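Local coordinates for bifunctional protein FolD (Thermus thermophilus, PDB 6V6Y) that probably oxidises methylenetetrahydrofolate to methenyltetrahydrofolate with NADP+ and then hydrolyses that product to 10-formyltetrahydrofolate, at residues A[31-36]-A[80-85]; A[53-56]-A[61-64]. All coordinates share one frame; numbering follows the deposited sequence.

How the contacts relate
Contacts 1 and 2 lie about 12 Å apart, centre to centre, in the folate dehydrogenase/cyclohydrolase catalytic domain, away from the NADP site. The chain runs from strand 31-37 through helix 41-57 to strand 60-66, then into helix 72-84, so both segments of contact 2 fall between those of contact 1. Contact 1 packs helix 72-84 on strand 31-37; contact 2 packs helix 41-57 on the neighbouring strand 60-66. The strands are parallel partners, and Val-34 N to Gln-62 O (3.0 Å) is a probable hydrogen bond between the two contacts. Together they document two helix layers built on one sheet, joined through its strands.

Contact 1 of 2, residues A[31-36]-A[80-85]; sequences SLRVIR and AALNAD
Arg-33 NH1 is held by a salt bridge to Glu-64 OE1 on the adjacent strand, an oxygen that also pairs with Arg-78 of helix 72-84, so one acid links two arginines. The same NH1 meets a methyl of Leu-82, with CD2 3.6 Å from NH1. Leu-82 CD2 approaches the guanidinium obliquely, and the two side chains cross at about a right angle. A bend in the arginine chain (chi2 -58°) tilts the outward-reaching guanidinium toward the neighbouring strand 60-66, where the carboxylate takes NH1. Asp-85, where the chain leaves helical geometry, offers opposite charge at longer range: its OD2 is 4.8 Å from Arg-33 NH2, which is no salt bridge but may add a mild electrostatic attraction.

The apolar part turns on the other branch of Leu-82. CD1 meets Ile-35 CD1 tip to tip at 3.9 Å and lies 4.1 Å from Arg-33 CB, so this one leucine spans both strand residues that point toward the helix. Ile-35 reaches it with an extended outer chain (chi2 172°). No hydrogen bond crosses between 31-36 and 80-85.

The helix end is secured separately. Asp-85 N bonds to Ala-81 O at 3.0 Å, and Lys-114 NZ donates to the carbonyl oxygens of Leu-82, Asn-83 and Asp-85, a positive charge placed at the C-terminal end of the helix. Leu-82 also touches Ile-91 and Glu-64, so helix 72-84 contacts all three strands of the parallel sheet 60-66, 31-37, 90-93, while Val-34 points away from it to pack on Val-47 of helix 41-57: an alpha/beta layering with helices on both sheet faces.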
loop_
_atom_site.group_PDB
_atom_site.type_symbol
_atom_site.label_atom_id
_atom_site.label_comp_id
_atom_site.label_asym_id
_atom_site.label_seq_id
_atom_site.Cartn_x
_atom_site.Cartn_y
_atom_site.Cartn_z
ATOM N N SER A 31 12.938 15.332 -20.551
ATOM C CA SER A 31 14.259 15.611 -20.007
ATOM C C SER A 31 14.402 14.895 -18.669
ATOM O O SER A 31 13.614 15.134 -17.746
ATOM C CB SER A 31 14.462 17.123 -19.851
ATOM O OG SER A 31 15.660 17.421 -19.154
ATOM N N LEU A 32 15.418 14.046 -18.556
ATOM C CA LEU A 32 15.648 13.229 -17.369
ATOM C C LEU A 32 16.951 13.646 -16.696
ATOM O O LEU A 32 17.986 13.774 -17.360
ATOM C CB LEU A 32 15.693 11.739 -17.743
ATOM C CG LEU A 32 16.135 10.707 -16.695
ATOM C CD1 LEU A 32 15.093 10.528 -15.581
ATOM C CD2 LEU A 32 16.437 9.367 -17.377
ATOM N N ARG A 33 16.903 13.865 -15.384
ATOM C CA ARG A 33 18.104 14.089 -14.593
ATOM C C ARG A 33 18.308 12.921 -13.644
ATOM O O ARG A 33 17.415 12.593 -12.859
ATOM C CB ARG A 33 18.015 15.374 -13.776
ATOM C CG ARG A 33 18.165 16.610 -14.560
ATOM C CD ARG A 33 19.475 16.670 -15.319
ATOM N NE ARG A 33 19.323 17.669 -16.360
ATOM C CZ ARG A 33 19.544 18.964 -16.166
ATOM N NH1 ARG A 33 19.963 19.385 -14.973
ATOM N NH2 ARG A 33 19.364 19.830 -17.161
ATOM N N VAL A 34 19.491 12.330 -13.687
ATOM C CA VAL A 34 19.852 11.234 -12.810
ATOM C C VAL A 34 21.003 11.698 -11.935
ATOM O O VAL A 34 22.046 12.126 -12.448
ATOM C CB VAL A 34 20.228 9.978 -13.605
ATOM C CG1 VAL A 34 20.602 8.859 -12.649
ATOM C CG2 VAL A 34 19.063 9.582 -14.494
ATOM N N ILE A 35 20.814 11.606 -10.619
ATOM C CA ILE A 35 21.794 12.024 -9.625
ATOM C C ILE A 35 22.446 10.784 -9.035
ATOM O O ILE A 35 21.747 9.850 -8.621
ATOM C CB ILE A 35 21.140 12.862 -8.512
ATOM C CG1 ILE A 35 20.584 14.176 -9.066
ATOM C CG2 ILE A 35 22.130 13.114 -7.390
ATOM C CD1 ILE A 35 19.749 14.956 -8.046
ATOM N N ARG A 36 23.777 10.783 -8.970
ATOM C CA ARG A 36 24.523 9.711 -8.321
ATOM C C ARG A 36 25.576 10.321 -7.405
ATOM O O ARG A 36 26.293 11.249 -7.805
ATOM C CB ARG A 36 25.186 8.776 -9.343
ATOM C CG ARG A 36 26.390 8.035 -8.779
ATOM C CD ARG A 36 26.851 6.869 -9.654
ATOM N NE ARG A 36 27.336 7.281 -10.974
ATOM C CZ ARG A 36 28.594 7.626 -11.268
ATOM N NH1 ARG A 36 29.540 7.644 -10.340
ATOM N NH2 ARG A 36 28.913 7.959 -12.513
ATOM N N ALA A 80 15.865 20.762 -5.069
ATOM C CA ALA A 80 14.952 21.902 -5.113
ATOM C C ALA A 80 15.190 22.736 -6.366
ATOM O O ALA A 80 14.236 23.164 -7.031
ATOM C CB ALA A 80 15.111 22.764 -3.861
ATOM N N ALA A 81 16.460 22.959 -6.712
ATOM C CA ALA A 81 16.782 23.648 -7.959
ATOM C C ALA A 81 16.187 22.919 -9.159
ATOM O O ALA A 81 15.605 23.551 -10.049
ATOM C CB ALA A 81 18.299 23.772 -8.105
ATOM N N LEU A 82 16.304 21.579 -9.190
ATOM C CA LEU A 82 15.749 20.814 -10.306
ATOM C C LEU A 82 14.223 20.779 -10.277
ATOM O O LEU A 82 13.589 20.738 -11.341
ATOM C CB LEU A 82 16.317 19.393 -10.307
ATOM C CG LEU A 82 17.822 19.222 -10.475
ATOM C CD1 LEU A 82 18.222 17.747 -10.385
ATOM C CD2 LEU A 82 18.288 19.834 -11.799
ATOM N N ASN A 83 13.611 20.774 -9.083
ATOM C CA ASN A 83 12.151 20.864 -9.000
ATOM C C ASN A 83 11.639 22.126 -9.675
ATOM O O ASN A 83 10.623 22.098 -10.382
ATOM C CB ASN A 83 11.680 20.851 -7.543
ATOM C CG ASN A 83 11.684 19.465 -6.924
ATOM O OD1 ASN A 83 11.600 18.440 -7.621
ATOM N ND2 ASN A 83 11.789 19.428 -5.600
ATOM N N ALA A 84 12.327 23.251 -9.462
ATOM C CA ALA A 84 11.898 24.516 -10.049
ATOM C C ALA A 84 12.328 24.679 -11.505
ATOM O O ALA A 84 11.730 25.491 -12.224
ATOM C CB ALA A 84 12.432 25.684 -9.216
ATOM N N ASP A 85 13.332 23.927 -11.959
ATOM C CA ASP A 85 13.789 24.017 -13.345
ATOM C C ASP A 85 12.702 23.472 -14.262
ATOM O O ASP A 85 12.535 22.255 -14.412
ATOM C CB ASP A 85 15.098 23.262 -13.530
ATOM C CG ASP A 85 15.730 23.509 -14.894
ATOM O OD1 ASP A 85 14.999 23.766 -15.887
ATOM O OD2 ASP A 85 16.974 23.421 -14.965
#

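Contact 2 of 2, residues A[53-56]-A[61-64]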
loop_
_atom_site.group_PDB
_atom_site.type_symbol
_atom_site.label_atom_id
_atom_site.label_comp_id
_atom_site.label_asym_id
_atom_site.label_seq_id
_atom_site.Cartn_x
_atom_site.Cartn_y
_atom_site.Cartn_z
ATOM N N ARG A 53 19.911 4.526 -22.559
ATOM C CA ARG A 53 18.631 4.239 -23.190
ATOM C C ARG A 53 17.792 5.503 -23.358
ATOM O O ARG A 53 17.107 5.675 -24.376
ATOM C CB ARG A 53 17.875 3.191 -22.379
ATOM C CG ARG A 53 16.429 3.134 -22.803
ATOM C CD ARG A 53 16.334 2.580 -24.253
ATOM N NE ARG A 53 16.817 1.203 -24.354
ATOM C CZ ARG A 53 16.822 0.483 -25.477
ATOM N NH1 ARG A 53 16.366 1.011 -26.614
ATOM N NH2 ARG A 53 17.273 -0.774 -25.462
ATOM N N ALA A 54 17.804 6.386 -22.361
ATOM C CA ALA A 54 17.100 7.646 -22.525
ATOM C C ALA A 54 17.626 8.401 -23.744
ATOM O O ALA A 54 16.848 8.936 -24.546
ATOM C CB ALA A 54 17.236 8.489 -21.254
ATOM N N ARG A 55 18.945 8.438 -23.914
ATOM C CA ARG A 55 19.502 9.169 -25.048
ATOM C C ARG A 55 19.154 8.471 -26.354
ATOM O O ARG A 55 18.734 9.123 -27.315
ATOM C CB ARG A 55 21.011 9.338 -24.864
ATOM C CG ARG A 55 21.334 10.437 -23.862
ATOM C CD ARG A 55 22.751 10.350 -23.313
ATOM N NE ARG A 55 23.393 11.635 -23.533
ATOM C CZ ARG A 55 24.188 12.266 -22.683
ATOM N NH1 ARG A 55 24.472 11.753 -21.500
ATOM N NH2 ARG A 55 24.692 13.431 -23.032
ATOM N N ALA A 56 19.228 7.135 -26.375
ATOM C CA ALA A 56 18.833 6.391 -27.569
ATOM C C ALA A 56 17.393 6.684 -27.966
ATOM O O ALA A 56 17.068 6.683 -29.158
ATOM C CB ALA A 56 19.033 4.893 -27.349
ATOM N N SER A 61 18.977 13.663 -21.553
ATOM C CA SER A 61 19.325 12.884 -20.378
ATOM C C SER A 61 20.683 13.311 -19.853
ATOM O O SER A 61 21.658 13.383 -20.604
ATOM C CB SER A 61 19.334 11.381 -20.672
ATOM O OG SER A 61 19.864 10.659 -19.564
ATOM N N GLN A 62 20.764 13.517 -18.551
ATOM C CA GLN A 62 21.971 14.078 -17.987
ATOM C C GLN A 62 22.206 13.413 -16.639
ATOM O O GLN A 62 21.294 13.354 -15.810
ATOM C CB GLN A 62 21.794 15.606 -17.890
ATOM C CG GLN A 62 23.039 16.443 -18.024
ATOM C CD GLN A 62 23.973 15.973 -19.133
ATOM O OE1 GLN A 62 25.076 15.516 -18.836
ATOM N NE2 GLN A 62 23.579 16.144 -20.404
ATOM N N VAL A 63 23.410 12.886 -16.429
ATOM C CA VAL A 63 23.801 12.302 -15.146
ATOM C C VAL A 63 24.603 13.346 -14.379
ATOM O O VAL A 63 25.594 13.879 -14.894
ATOM C CB VAL A 63 24.620 11.013 -15.336
ATOM C CG1 VAL A 63 25.027 10.430 -13.977
ATOM C CG2 VAL A 63 23.837 9.989 -16.143
ATOM N N GLU A 64 24.176 13.660 -13.160
ATOM C CA GLU A 64 24.918 14.572 -12.291
ATOM C C GLU A 64 25.600 13.731 -11.226
ATOM O O GLU A 64 24.938 13.193 -10.335
ATOM C CB GLU A 64 24.015 15.625 -11.655
ATOM C CG GLU A 64 23.090 16.293 -12.619
ATOM C CD GLU A 64 22.418 17.514 -12.031
ATOM O OE1 GLU A 64 21.727 18.224 -12.800
ATOM O OE2 GLU A 64 22.574 17.765 -10.806
HETATM O O HOH W 1 25.147 12.837 -18.278
#
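Arg-55 lies along Ser-61, and its side chain traces most of the contact. At CB the chain sets off to one side of the strand, and with CG placed beside the backbone N (chi1 -77°) the next carbon comes 3.9 Å from Ser-61 CB. The bend at chi3 (126°) then sets one face of the guanidinium in front of the Ser-61 carbonyl oxygen. NE lies close to that oxygen, as do CZ and NH1; CZ stands 3.5 Å from Ser-61 O, which sits 3.3 Å above the plane, over its centre. Although NH1 is 3.4 Å from the same oxygen, the angle is too poor for a hydrogen bond; the contact is carbonyl against guanidinium face, probably electrostatic. NH1 instead pairs with Asp-51 OD2, one turn earlier in its own helix.

Asp-51 also accepts from the strand, OD1 bonding Ser-61 OG, so one carboxylate ties helix 41-57 to strand 60-66 as well as to Arg-55. These elements close the beta-alpha-beta unit 31-37, 41-57, 60-66 of the catalytic domain, and the tight return between them brings the CA atoms of Arg-55 and Ser-61 to 6.0 Å. On the buried side, Ala-54 CB touches Ser-61 CB at 3.6 Å and goes on to pack against Leu-32 and Met-266.

At the exposed tip, NH2 comes within 3.9 Å of Gln-62 NE2, the guanidinium and amide planes standing 85° apart. A water donates to Gln-62 OE1 at 2.7 Å and is weakly bonded by Arg-55 NH1. Both Arg-55 and Gln-62 also touch a crystal neighbour, which may influence their conformations.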